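Local atomic coordinates of stress response kinase A (Escherichia coli, PDB entry 1ZYL), a protein that phosphorylates itself and other proteins on serine and threonine using ATP, and probably protects the cell against stress linked to reactive oxygen species. Residues 118-121 with 122-125; 133-136 with 137-140; 149-152 with 153-157; 239-242 with 243-246; 277-280 with 281-285. One frame throughout, in Å; residues are numbered along the deposited sequence.

Contact 1 (118-121 with 122-125)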
loop_
_atom_site.group_PDB
_atom_site.type_symbol
_atom_site.label_atom_id
_atom_site.label_comp_id
_atom_site.label_asym_id
_atom_site.label_seq_id
_atom_site.Cartn_x
_atom_site.Cartn_y
_atom_site.Cartn_z
ATOM N N ASN A 118 -21.723 -1.177 -1.697
ATOM C CA ASN A 118 -22.379 -1.659 -2.902
ATOM C C ASN A 118 -21.692 -2.903 -3.433
ATOM O O ASN A 118 -20.571 -2.836 -3.934
ATOM C CB ASN A 118 -22.382 -0.567 -3.967
ATOM C CG ASN A 118 -22.955 -1.044 -5.279
ATOM O OD1 ASN A 118 -22.396 -1.932 -5.916
ATOM N ND2 ASN A 118 -24.081 -0.462 -5.690
ATOM N N ILE A 119 -22.373 -4.038 -3.322
ATOM C CA ILE A 119 -21.833 -5.313 -3.777
ATOM C C ILE A 119 -21.538 -5.310 -5.276
ATOM O O ILE A 119 -20.707 -6.083 -5.751
ATOM C CB ILE A 119 -22.805 -6.468 -3.480
ATOM C CG1 ILE A 119 -23.262 -6.402 -2.019
ATOM C CG2 ILE A 119 -22.118 -7.797 -3.750
ATOM C CD1 ILE A 119 -24.408 -7.349 -1.680
ATOM N N ASP A 120 -22.220 -4.445 -6.020
ATOM C CA ASP A 120 -22.015 -4.369 -7.463
ATOM C C ASP A 120 -20.641 -3.781 -7.783
ATOM O O ASP A 120 -19.908 -4.318 -8.617
ATOM C CB ASP A 120 -23.114 -3.522 -8.114
ATOM C CG ASP A 120 -23.757 -4.213 -9.310
ATOM O OD1 ASP A 120 -24.394 -5.275 -9.111
ATOM O OD2 ASP A 120 -23.624 -3.697 -10.443
ATOM N N GLN A 121 -20.293 -2.679 -7.123
ATOM C CA GLN A 121 -18.996 -2.049 -7.342
ATOM C C GLN A 121 -17.898 -3.014 -6.910
ATOM O O GLN A 121 -16.804 -3.033 -7.475
ATOM C CB GLN A 121 -18.894 -0.747 -6.547
ATOM C CG GLN A 121 -19.782 0.365 -7.079
ATOM C CD GLN A 121 -19.528 1.702 -6.405
ATOM O OE1 GLN A 121 -20.021 2.731 -6.856
ATOM N NE2 GLN A 121 -18.760 1.693 -5.319
ATOM N N MET A 122 -18.215 -3.820 -5.904
ATOM C CA MET A 122 -17.296 -4.821 -5.379
ATOM C C MET A 122 -16.942 -5.768 -6.515
ATOM O O MET A 122 -15.779 -6.067 -6.740
ATOM C CB MET A 122 -17.970 -5.610 -4.257
ATOM C CG MET A 122 -17.017 -6.322 -3.327
ATOM S SD MET A 122 -16.497 -5.234 -2.006
ATOM C CE MET A 122 -17.887 -5.397 -0.866
ATOM N N GLU A 123 -17.962 -6.236 -7.227
ATOM C CA GLU A 123 -17.765 -7.150 -8.344
ATOM C C GLU A 123 -16.936 -6.524 -9.449
ATOM O O GLU A 123 -16.035 -7.167 -9.982
ATOM C CB GLU A 123 -19.106 -7.604 -8.919
ATOM C CG GLU A 123 -19.858 -8.581 -8.042
ATOM C CD GLU A 123 -21.040 -9.207 -8.758
ATOM O OE1 GLU A 123 -21.919 -8.450 -9.225
ATOM O OE2 GLU A 123 -21.090 -10.454 -8.853
ATOM N N ALA A 124 -17.248 -5.277 -9.797
ATOM C CA ALA A 124 -16.512 -4.562 -10.840
ATOM C C ALA A 124 -15.049 -4.440 -10.435
ATOM O O ALA A 124 -14.156 -4.571 -11.272
ATOM C CB ALA A 124 -17.107 -3.180 -11.058
ATOM N N VAL A 125 -14.811 -4.181 -9.150
ATOM C CA VAL A 125 -13.450 -4.053 -8.631
ATOM C C VAL A 125 -12.779 -5.419 -8.607
ATOM O O VAL A 125 -11.635 -5.558 -9.004
ATOM C CB VAL A 125 -13.442 -3.425 -7.195
ATOM C CG1 VAL A 125 -12.141 -3.727 -6.483
ATOM C CG2 VAL A 125 -13.607 -1.922 -7.290
#

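Contact 2 (133-136 with 137-140)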
loop_
_atom_site.group_PDB
_atom_site.type_symbol
_atom_site.label_atom_id
_atom_site.label_comp_id
_atom_site.label_asym_id
_atom_site.label_seq_id
_atom_site.Cartn_x
_atom_site.Cartn_y
_atom_site.Cartn_z
ATOM N N HIS A 133 -4.187 -8.800 -12.018
ATOM C CA HIS A 133 -3.298 -9.907 -11.670
ATOM C C HIS A 133 -2.977 -10.766 -12.877
ATOM O O HIS A 133 -1.969 -11.479 -12.883
ATOM C CB HIS A 133 -3.915 -10.764 -10.570
ATOM C CG HIS A 133 -3.986 -10.072 -9.249
ATOM N ND1 HIS A 133 -4.276 -10.731 -8.077
ATOM C CD2 HIS A 133 -3.795 -8.774 -8.914
ATOM C CE1 HIS A 133 -4.261 -9.871 -7.075
ATOM N NE2 HIS A 133 -3.970 -8.676 -7.556
ATOM N N GLN A 134 -3.841 -10.696 -13.892
ATOM C CA GLN A 134 -3.632 -11.438 -15.126
ATOM C C GLN A 134 -2.372 -10.858 -15.756
ATOM O O GLN A 134 -1.502 -11.596 -16.224
ATOM C CB GLN A 134 -4.810 -11.242 -16.069
ATOM C CG GLN A 134 -4.760 -12.117 -17.310
ATOM C CD GLN A 134 -5.901 -11.834 -18.269
ATOM O OE1 GLN A 134 -6.163 -12.617 -19.175
ATOM N NE2 GLN A 134 -6.576 -10.709 -18.080
ATOM N N THR A 135 -2.286 -9.528 -15.755
ATOM C CA THR A 135 -1.126 -8.813 -16.290
ATOM C C THR A 135 0.017 -9.045 -15.326
ATOM O O THR A 135 1.065 -9.579 -15.682
ATOM C CB THR A 135 -1.357 -7.290 -16.339
ATOM O OG1 THR A 135 -2.501 -6.995 -17.151
ATOM C CG2 THR A 135 -0.147 -6.590 -16.910
ATOM N N GLY A 136 -0.216 -8.637 -14.087
ATOM C CA GLY A 136 0.784 -8.776 -13.051
ATOM C C GLY A 136 1.478 -10.118 -13.002
ATOM O O GLY A 136 2.594 -10.209 -12.495
ATOM N N ARG A 137 0.850 -11.171 -13.509
ATOM C CA ARG A 137 1.519 -12.463 -13.454
ATOM C C ARG A 137 2.491 -12.707 -14.606
ATOM O O ARG A 137 3.310 -13.622 -14.534
ATOM C CB ARG A 137 0.507 -13.614 -13.360
ATOM C CG ARG A 137 -0.592 -13.640 -14.411
ATOM C CD ARG A 137 -1.347 -14.961 -14.320
ATOM N NE ARG A 137 -1.503 -15.389 -12.931
ATOM C CZ ARG A 137 -2.409 -14.911 -12.080
ATOM N NH1 ARG A 137 -3.278 -13.979 -12.460
ATOM N NH2 ARG A 137 -2.421 -15.347 -10.829
ATOM N N LYS A 138 2.422 -11.878 -15.645
ATOM C CA LYS A 138 3.312 -12.032 -16.790
ATOM C C LYS A 138 4.812 -12.060 -16.429
ATOM O O LYS A 138 5.591 -12.797 -17.039
ATOM C CB LYS A 138 3.010 -10.945 -17.818
ATOM C CG LYS A 138 1.608 -11.086 -18.431
ATOM C CD LYS A 138 1.298 -9.969 -19.409
ATOM C CE LYS A 138 -0.115 -10.079 -19.948
ATOM N NZ LYS A 138 -0.449 -8.940 -20.862
ATOM N N GLN A 139 5.214 -11.259 -15.447
ATOM C CA GLN A 139 6.598 -11.234 -14.971
ATOM C C GLN A 139 6.650 -10.622 -13.584
ATOM O O GLN A 139 5.715 -9.942 -13.172
ATOM C CB GLN A 139 7.525 -10.472 -15.923
ATOM C CG GLN A 139 6.932 -9.248 -16.560
ATOM C CD GLN A 139 7.897 -8.586 -17.519
ATOM O OE1 GLN A 139 7.487 -7.856 -18.424
ATOM N NE2 GLN A 139 9.191 -8.832 -17.320
ATOM N N LEU A 140 7.740 -10.887 -12.871
ATOM C CA LEU A 140 7.933 -10.412 -11.503
ATOM C C LEU A 140 8.914 -9.258 -11.359
ATOM O O LEU A 140 9.907 -9.171 -12.079
ATOM C CB LEU A 140 8.433 -11.565 -10.631
ATOM C CG LEU A 140 7.473 -12.471 -9.858
ATOM C CD1 LEU A 140 6.067 -12.398 -10.409
ATOM C CD2 LEU A 140 7.999 -13.873 -9.915
#

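Contact 3 (149-152 with 153-157)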
loop_
_atom_site.group_PDB
_atom_site.type_symbol
_atom_site.label_atom_id
_atom_site.label_comp_id
_atom_site.label_asym_id
_atom_site.label_seq_id
_atom_site.Cartn_x
_atom_site.Cartn_y
_atom_site.Cartn_z
ATOM N N LEU A 149 8.491 -12.081 5.241
ATOM C CA LEU A 149 8.748 -11.773 6.644
ATOM C C LEU A 149 9.896 -10.801 6.937
ATOM O O LEU A 149 9.850 -10.070 7.926
ATOM C CB LEU A 149 8.980 -13.078 7.406
ATOM C CG LEU A 149 7.941 -14.167 7.167
ATOM C CD1 LEU A 149 8.145 -15.263 8.193
ATOM C CD2 LEU A 149 6.530 -13.589 7.263
ATOM N N ASN A 150 10.920 -10.789 6.087
ATOM C CA ASN A 150 12.062 -9.909 6.310
ATOM C C ASN A 150 11.689 -8.447 6.459
ATOM O O ASN A 150 11.927 -7.842 7.499
ATOM C CB ASN A 150 13.078 -10.038 5.178
ATOM C CG ASN A 150 14.165 -8.980 5.253
ATOM O OD1 ASN A 150 14.412 -8.258 4.283
ATOM N ND2 ASN A 150 14.818 -8.880 6.404
ATOM N N GLU A 151 11.111 -7.893 5.399
ATOM C CA GLU A 151 10.699 -6.492 5.357
ATOM C C GLU A 151 9.524 -6.173 6.263
ATOM O O GLU A 151 9.446 -5.090 6.846
ATOM C CB GLU A 151 10.316 -6.107 3.926
ATOM C CG GLU A 151 9.901 -4.662 3.770
ATOM C CD GLU A 151 9.399 -4.365 2.384
ATOM O OE1 GLU A 151 9.383 -3.178 1.980
ATOM O OE2 GLU A 151 9.008 -5.329 1.697
ATOM N N TYR A 152 8.603 -7.120 6.372
ATOM C CA TYR A 152 7.422 -6.905 7.179
ATOM C C TYR A 152 7.542 -7.191 8.663
ATOM O O TYR A 152 6.906 -6.512 9.459
ATOM C CB TYR A 152 6.245 -7.681 6.580
ATOM C CG TYR A 152 5.609 -6.944 5.428
ATOM C CD1 TYR A 152 6.192 -6.937 4.164
ATOM C CD2 TYR A 152 4.450 -6.192 5.624
ATOM C CE1 TYR A 152 5.634 -6.196 3.121
ATOM C CE2 TYR A 152 3.886 -5.452 4.598
ATOM C CZ TYR A 152 4.477 -5.456 3.348
ATOM O OH TYR A 152 3.889 -4.739 2.330
ATOM N N LEU A 153 8.364 -8.166 9.041
ATOM C CA LEU A 153 8.515 -8.514 10.456
ATOM C C LEU A 153 9.884 -8.295 11.114
ATOM O O LEU A 153 10.012 -7.501 12.050
ATOM C CB LEU A 153 8.114 -9.973 10.684
ATOM C CG LEU A 153 6.702 -10.389 10.295
ATOM C CD1 LEU A 153 6.482 -11.835 10.671
ATOM C CD2 LEU A 153 5.710 -9.506 10.998
ATOM N N ILE A 154 10.903 -9.002 10.639
ATOM C CA ILE A 154 12.217 -8.892 11.248
ATOM C C ILE A 154 12.854 -7.505 11.238
ATOM O O ILE A 154 13.462 -7.112 12.232
ATOM C CB ILE A 154 13.198 -9.925 10.650
ATOM C CG1 ILE A 154 13.414 -9.657 9.166
ATOM C CG2 ILE A 154 12.643 -11.331 10.848
ATOM C CD1 ILE A 154 14.406 -10.607 8.516
ATOM N N GLU A 155 12.717 -6.759 10.142
ATOM C CA GLU A 155 13.304 -5.418 10.082
ATOM C C GLU A 155 12.640 -4.506 11.109
ATOM O O GLU A 155 13.316 -3.846 11.902
ATOM C CB GLU A 155 13.175 -4.822 8.680
ATOM C CG GLU A 155 14.321 -5.173 7.767
ATOM C CD GLU A 155 14.303 -4.363 6.483
ATOM O OE1 GLU A 155 13.499 -4.687 5.582
ATOM O OE2 GLU A 155 15.086 -3.391 6.378
ATOM N N PRO A 156 11.303 -4.443 11.098
ATOM C CA PRO A 156 10.608 -3.596 12.069
ATOM C C PRO A 156 11.009 -3.967 13.506
ATOM O O PRO A 156 11.341 -3.098 14.310
ATOM C CB PRO A 156 9.145 -3.883 11.778
ATOM C CG PRO A 156 9.154 -4.061 10.296
ATOM C CD PRO A 156 10.367 -4.943 10.077
ATOM N N ARG A 157 10.990 -5.254 13.830
ATOM C CA ARG A 157 11.369 -5.663 15.165
ATOM C C ARG A 157 12.740 -5.118 15.522
ATOM O O ARG A 157 12.993 -4.792 16.674
ATOM C CB ARG A 157 11.390 -7.180 15.291
ATOM C CG ARG A 157 11.871 -7.652 16.658
ATOM C CD ARG A 157 10.965 -7.134 17.762
ATOM N NE ARG A 157 11.700 -6.746 18.965
ATOM C CZ ARG A 157 12.465 -7.561 19.684
ATOM N NH1 ARG A 157 13.087 -7.105 20.760
ATOM N NH2 ARG A 157 12.612 -8.832 19.329
#

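Contact 4 (239-242 with 243-246)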
loop_
_atom_site.group_PDB
_atom_site.type_symbol
_atom_site.label_atom_id
_atom_site.label_comp_id
_atom_site.label_asym_id
_atom_site.label_seq_id
_atom_site.Cartn_x
_atom_site.Cartn_y
_atom_site.Cartn_z
ATOM N N ALA A 239 -20.800 -12.820 8.353
ATOM C CA ALA A 239 -21.600 -13.297 7.226
ATOM C C ALA A 239 -21.610 -12.385 6.013
ATOM O O ALA A 239 -21.821 -12.848 4.894
ATOM C CB ALA A 239 -23.028 -13.564 7.673
ATOM N N GLU A 240 -21.406 -11.091 6.240
ATOM C CA GLU A 240 -21.379 -10.116 5.156
ATOM C C GLU A 240 -20.091 -10.355 4.397
ATOM O O GLU A 240 -20.068 -10.353 3.169
ATOM C CB GLU A 240 -21.390 -8.695 5.718
ATOM C CG GLU A 240 -22.564 -7.850 5.268
ATOM C CD GLU A 240 -22.431 -7.390 3.828
ATOM O OE1 GLU A 240 -22.343 -8.252 2.925
ATOM O OE2 GLU A 240 -22.412 -6.161 3.595
ATOM N N GLN A 241 -19.018 -10.584 5.152
ATOM C CA GLN A 241 -17.705 -10.832 4.581
ATOM C C GLN A 241 -17.619 -12.214 3.964
ATOM O O GLN A 241 -16.740 -12.488 3.150
ATOM C CB GLN A 241 -16.631 -10.680 5.650
ATOM C CG GLN A 241 -16.651 -9.339 6.326
ATOM C CD GLN A 241 -15.345 -9.019 7.016
ATOM O OE1 GLN A 241 -15.246 -8.025 7.729
ATOM N NE2 GLN A 241 -14.331 -9.857 6.801
ATOM N N ARG A 242 -18.521 -13.100 4.359
ATOM C CA ARG A 242 -18.505 -14.430 3.779
ATOM C C ARG A 242 -19.020 -14.334 2.353
ATOM O O ARG A 242 -18.541 -15.039 1.470
ATOM C CB ARG A 242 -19.397 -15.400 4.556
ATOM C CG ARG A 242 -19.456 -16.764 3.907
ATOM C CD ARG A 242 -20.506 -17.651 4.519
ATOM N NE ARG A 242 -20.631 -18.886 3.751
ATOM C CZ ARG A 242 -21.537 -19.831 3.984
ATOM N NH1 ARG A 242 -21.572 -20.926 3.224
ATOM N NH2 ARG A 242 -22.412 -19.676 4.973
ATOM N N MET A 243 -19.992 -13.459 2.121
ATOM C CA MET A 243 -20.539 -13.347 0.786
ATOM C C MET A 243 -19.737 -12.434 -0.118
ATOM O O MET A 243 -19.672 -12.683 -1.320
ATOM C CB MET A 243 -21.993 -12.890 0.832
ATOM C CG MET A 243 -22.184 -11.433 1.133
ATOM S SD MET A 243 -23.349 -10.756 -0.023
ATOM C CE MET A 243 -22.229 -10.303 -1.327
ATOM N N GLN A 244 -19.129 -11.386 0.442
ATOM C CA GLN A 244 -18.325 -10.470 -0.372
ATOM C C GLN A 244 -17.153 -11.258 -0.910
ATOM O O GLN A 244 -16.869 -11.246 -2.107
ATOM C CB GLN A 244 -17.770 -9.316 0.452
ATOM C CG GLN A 244 -18.780 -8.594 1.280
ATOM C CD GLN A 244 -18.144 -7.507 2.111
ATOM O OE1 GLN A 244 -16.973 -7.604 2.488
ATOM N NE2 GLN A 244 -18.913 -6.466 2.419
ATOM N N LEU A 245 -16.466 -11.948 -0.013
ATOM C CA LEU A 245 -15.329 -12.741 -0.427
ATOM C C LEU A 245 -15.805 -13.702 -1.504
ATOM O O LEU A 245 -15.242 -13.779 -2.593
ATOM C CB LEU A 245 -14.757 -13.522 0.755
ATOM C CG LEU A 245 -13.510 -14.322 0.386
ATOM C CD1 LEU A 245 -12.544 -13.420 -0.367
ATOM C CD2 LEU A 245 -12.864 -14.889 1.635
ATOM N N GLU A 246 -16.864 -14.426 -1.192
ATOM C CA GLU A 246 -17.418 -15.381 -2.123
ATOM C C GLU A 246 -17.746 -14.673 -3.444
ATOM O O GLU A 246 -17.537 -15.231 -4.525
ATOM C CB GLU A 246 -18.668 -15.996 -1.491
ATOM C CG GLU A 246 -19.248 -17.217 -2.184
ATOM C CD GLU A 246 -20.260 -17.952 -1.301
ATOM O OE1 GLU A 246 -21.060 -18.754 -1.832
ATOM O OE2 GLU A 246 -20.248 -17.736 -0.071
#

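Contact 5 (277-280 with 281-285)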
loop_
_atom_site.group_PDB
_atom_site.type_symbol
_atom_site.label_atom_id
_atom_site.label_comp_id
_atom_site.label_asym_id
_atom_site.label_seq_id
_atom_site.Cartn_x
_atom_site.Cartn_y
_atom_site.Cartn_z
ATOM N N TYR A 277 3.577 -1.233 9.709
ATOM C CA TYR A 277 3.046 0.124 9.820
ATOM C C TYR A 277 3.626 0.929 10.987
ATOM O O TYR A 277 3.675 2.162 10.948
ATOM C CB TYR A 277 1.519 0.059 9.919
ATOM C CG TYR A 277 0.851 1.371 10.221
ATOM C CD1 TYR A 277 0.660 1.786 11.531
ATOM C CD2 TYR A 277 0.393 2.195 9.196
ATOM C CE1 TYR A 277 0.024 2.992 11.826
ATOM C CE2 TYR A 277 -0.248 3.416 9.475
ATOM C CZ TYR A 277 -0.428 3.803 10.798
ATOM O OH TYR A 277 -1.064 4.987 11.098
ATOM N N LEU A 278 4.066 0.234 12.026
ATOM C CA LEU A 278 4.630 0.921 13.170
ATOM C C LEU A 278 6.020 1.413 12.828
ATOM O O LEU A 278 6.402 2.508 13.222
ATOM C CB LEU A 278 4.671 -0.004 14.392
ATOM C CG LEU A 278 3.589 0.204 15.459
ATOM C CD1 LEU A 278 2.211 0.041 14.867
ATOM C CD2 LEU A 278 3.799 -0.786 16.575
ATOM N N ALA A 279 6.780 0.609 12.091
ATOM C CA ALA A 279 8.129 1.007 11.698
ATOM C C ALA A 279 8.022 2.104 10.638
ATOM O O ALA A 279 8.802 3.059 10.614
ATOM C CB ALA A 279 8.896 -0.193 11.149
ATOM N N TRP A 280 7.035 1.952 9.766
ATOM C CA TRP A 280 6.794 2.904 8.695
ATOM C C TRP A 280 6.645 4.297 9.284
ATOM O O TRP A 280 7.318 5.219 8.851
ATOM C CB TRP A 280 5.529 2.509 7.932
ATOM C CG TRP A 280 5.201 3.392 6.793
ATOM C CD1 TRP A 280 5.744 3.356 5.548
ATOM C CD2 TRP A 280 4.227 4.435 6.781
ATOM N NE1 TRP A 280 5.163 4.313 4.747
ATOM C CE2 TRP A 280 4.227 4.991 5.482
ATOM C CE3 TRP A 280 3.351 4.955 7.739
ATOM C CZ2 TRP A 280 3.376 6.048 5.115
ATOM C CZ3 TRP A 280 2.503 6.007 7.374
ATOM C CH2 TRP A 280 2.524 6.538 6.071
ATOM N N LEU A 281 5.758 4.444 10.265
ATOM C CA LEU A 281 5.542 5.737 10.922
ATOM C C LEU A 281 6.817 6.184 11.598
ATOM O O LEU A 281 7.283 7.293 11.387
ATOM C CB LEU A 281 4.453 5.638 11.980
ATOM C CG LEU A 281 3.008 5.558 11.505
ATOM C CD1 LEU A 281 2.145 5.103 12.657
ATOM C CD2 LEU A 281 2.557 6.909 10.980
ATOM N N MET A 282 7.378 5.309 12.419
ATOM C CA MET A 282 8.609 5.616 13.123
ATOM C C MET A 282 9.696 6.129 12.176
ATOM O O MET A 282 10.240 7.203 12.394
ATOM C CB MET A 282 9.104 4.374 13.878
ATOM C CG MET A 282 8.103 3.837 14.905
ATOM S SD MET A 282 8.662 2.420 15.888
ATOM C CE MET A 282 9.463 3.266 17.188
ATOM N N ARG A 283 9.996 5.384 11.116
ATOM C CA ARG A 283 11.050 5.787 10.183
ATOM C C ARG A 283 10.882 7.162 9.559
ATOM O O ARG A 283 11.866 7.815 9.229
ATOM C CB ARG A 283 11.206 4.757 9.064
ATOM C CG ARG A 283 11.922 3.484 9.475
ATOM C CD ARG A 283 11.679 2.377 8.462
ATOM N NE ARG A 283 12.131 1.082 8.965
ATOM C CZ ARG A 283 11.740 -0.094 8.482
ATOM N NH1 ARG A 283 12.212 -1.213 9.010
ATOM N NH2 ARG A 283 10.872 -0.151 7.481
ATOM N N ARG A 284 9.643 7.601 9.416
ATOM C CA ARG A 284 9.343 8.891 8.810
ATOM C C ARG A 284 9.060 9.976 9.848
ATOM O O ARG A 284 8.529 11.029 9.523
ATOM C CB ARG A 284 8.126 8.736 7.897
ATOM C CG ARG A 284 8.340 7.742 6.783
ATOM C CD ARG A 284 7.038 7.285 6.131
ATOM N NE ARG A 284 7.294 6.700 4.815
ATOM C CZ ARG A 284 8.056 5.627 4.592
ATOM N NH1 ARG A 284 8.228 5.194 3.348
ATOM N NH2 ARG A 284 8.634 4.974 5.600
ATOM N N TRP A 285 9.430 9.726 11.094
ATOM C CA TRP A 285 9.162 10.680 12.167
ATOM C C TRP A 285 9.805 12.059 12.025
ATOM O O TRP A 285 9.271 13.033 12.538
ATOM C CB TRP A 285 9.563 10.071 13.515
ATOM C CG TRP A 285 8.896 10.704 14.685
ATOM C CD1 TRP A 285 9.501 11.303 15.749
ATOM C CD2 TRP A 285 7.491 10.781 14.927
ATOM N NE1 TRP A 285 8.559 11.748 16.645
ATOM C CE2 TRP A 285 7.315 11.442 16.162
ATOM C CE3 TRP A 285 6.361 10.356 14.220
ATOM C CZ2 TRP A 285 6.054 11.685 16.705
ATOM C CZ3 TRP A 285 5.109 10.598 14.760
ATOM C CH2 TRP A 285 4.965 11.256 15.989
#

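Contact 1 (118-121 with 122-125)
Asp-120 and Glu-123, one turn apart at the start of helix 119-136, bring two carboxylates near each other: OD1 of Asp-120 lies 4.0 Å from OE1 of Glu-123, although the Asp-120 carboxylate is only roughly placed. The chains cross at a slant, their carboxylate planes about 59° apart, two like charges near each other, probably mildly unfavourable, with no bond between them. Glu-123 has its CG set beside the backbone N (chi1 -73°), and this lays CG 3.5 Å from the carbonyl O of Ile-119.

On another side of the helix the Met-122 chain, bent at both chi2 and chi3, turns away to meet Gln-244 and Ile-248 of helix 238-252. The CG2 branch of Val-125 rests 3.4 Å from O of Gln-121, while its side chain touches Phe-114, Ile-207 and Phe-215.

Under these groups the backbone takes up a regular i to i+4 pattern. Met-122 N donates to Asn-118 O at 3.2 Å, and Val-125 N to Gln-121 O at 2.8 Å. Asn-118 precedes the helix and its OD1 caps Gln-121 N, although crowding in the model leaves the exact place of that oxygen doubtful. The arrangement is that of an N-capped first turn of an alpha-helix.

Contact 2 (133-136 with 137-140)
The closing turn of helix 119-136 passes into the loop toward helix 149-161 here, with Arg-137 and Lys-138 folded back on residues of the turn before. Lys-138 N donates to Thr-135 O at 2.7 Å, an i to i+3 bond of 161°. Arg-137 N reaches His-133 O only weakly, at 2.9 Å.

The Arg-137 side chain leaves between its own N and carbonyl carbon (chi1 53°) and bends again at chi3. As modelled it runs back along the helix end, with NH1 3.8 Å from CB of His-133, but the start of the chain is too tight against Gln-134 and its course is doubtful. The guanidinium also lies obliquely to O of His-133, and no N-H of the guanidinium points well enough at that oxygen to make a bond. Lys-138 runs out extended alongside Thr-135, its CE 4.0 Å from CA of that residue.

Polar ends are satisfied farther off: the imidazole of His-133 bonds to Tyr-252 and Asp-229, while Lys-138 NZ forms a salt bridge with Asp-80 OD2, which also bonds to Thr-135 OG1. One carboxylate oxygen therefore ties both segments to the chain just beyond helix 64-79, and the positive charge of Arg-137 probably sits favourably by the carbonyl-rich end of helix 119-136.

Contact 3 (149-152 with 153-157)
Leu-149 opens helix 149-161, and Leu-153 follows one turn on; the helix is not regular, for a wider pi-type turn at 150-152 is followed by a kink at Pro-156. In the backbone bonds, O of Leu-149 accepts twice, from Leu-153 N at 2.7 Å and from Ile-154 N at 3.1 Å. The two donors approach from opposite faces of the carbonyl plane, and the first keeps the i to i+4 spacing while the second spans five residues. Glu-155 N likewise reaches back five residues to O of Asn-150, although the place of that oxygen is less sure. The next residue is a proline, without an N-H to give to the preceding turn.

Apolar packing unites Leu-149 and Leu-153, which lie side by side and point the same way, CD2 of the first 3.8 Å from CD1 of the second. Both also touch helices 171-188 and 266-283, so this side packs against those two helices.

Among the polar side chains, Asn-150 OD1 comes within 3.9 Å of Glu-155 OE1, no more than a near approach, since the amide is doubtfully placed. Glu-151, extended with CG anti to its own N (chi1 -179°), goes instead to a salt bridge with Arg-222. At the kink, the proline ring abuts two carbonyl oxygens: Pro-156 CG is 3.4 Å from Tyr-152 O and CD 3.4 Å from Glu-151 O.

Contact 4 (239-242 with 243-246)
Glu-240 and Gln-244 meet on the closely packed side of helix 238-252, where Gln-244 is buried and Glu-240 is partly exposed. The glutamate chain bends at chi2 (-74°), which carries its carboxylate forward toward the next turn until OE2 is 3.7 Å from Gln-244 NE2. The carboxylate and amide planes stand 77° apart, and the pair is a near approach of polar groups, longer than a hydrogen bond. The amide has its own partners: its OE1 takes a hydrogen bond from the backbone N of Asn-235, and NE2 is also bonded elsewhere in the protein. Beside it Met-243 runs in the same direction as Glu-240, with CG 3.7 Å and SD 4.0 Å from OE1 of the glutamate, and its side chain continues to Ile-119.

The opposite charges of Arg-242 and Glu-246 form a looser pair, on exposed residues. Both chains are extended and point the same way, yet Arg-242 NE stays 4.0 Å from Glu-246 OE2. That oxygen lies well out of the guanidinium plane, so the attraction is one of charge alone, too distant for a salt bridge.

Backbone bonds join both sides: Leu-245 N to Gln-241 O and Glu-246 N to Arg-242 O are each 3.2 Å, whereas Met-243 N to Ala-239 O is weak. With one side packed on helix 119-136 and the other bearing charged groups, this is an amphipathic surface helix, away from the inferred active site.

Contact 5 (277-280 with 281-285)
Arg-283 N gives a nearly straight bond to Ala-279 O, 2.7 Å long with an N-H...O angle of 174°, at the C-terminal end of alpha-helix 266-283, where side chains pack i to i+4. The long Arg-283 chain then comes back over the same residue: its guanidinium lays one face on Ala-279 CB, 3.9 Å from CZ. Leu-281 N continues the pattern to Tyr-277 O, but Arg-284 N meets Trp-280 O only weakly, as the chain leaves helical geometry.

Leu-281 touches two rings. Its CG lies over one face of Tyr-277 as a CH-pi contact, but the pair is too close in the model and its exact geometry doubtful. Its CD2 branch reaches CZ3 of Trp-280 at 3.7 Å.

Trp-280 carries CG anti to its backbone N (chi1 -179°), and this turns the indole along the helix to meet Arg-284 four residues on. CD of that arginine sits over the five-membered ring, a CH-pi contact of 3.8 Å to its centroid. Farther out the guanidinium lays a face over Trp-280 NE1, CZ 3.2 Å from it, the planes 23° apart. Phe-290 meets the same tryptophan edge-to-face, and the Trp-280 side chain lies about 8 Å from those of Ser-36, an inferred ATP site, and Asp-201, the inferred proton acceptor. Glu-38 fixes both groups, because its OE1 accepts from Trp-280 NE1 and forms a salt bridge with Arg-284 NH1.

All five contacts are local turns at helices, and they follow one another along the chain from contact 1 to contact 5. Contacts 1 and 2 take the two ends of helix 119-136, their centres 22 Å apart. Contact 4, on helix 238-252, touches contact 1 through Ile-119 with Met-243 and Met-122 with Gln-244, their centres 12 Å apart. Across the chain's centre from contact 1, contacts 3 and 5 form a second pair at 13 Å between centres, where Pro-156 of helix 149-161 packs on Ala-279 of helix 266-283. Segments far apart in sequence thus join two helix pairs within the helical part of this kinase-like phosphotransferase fold.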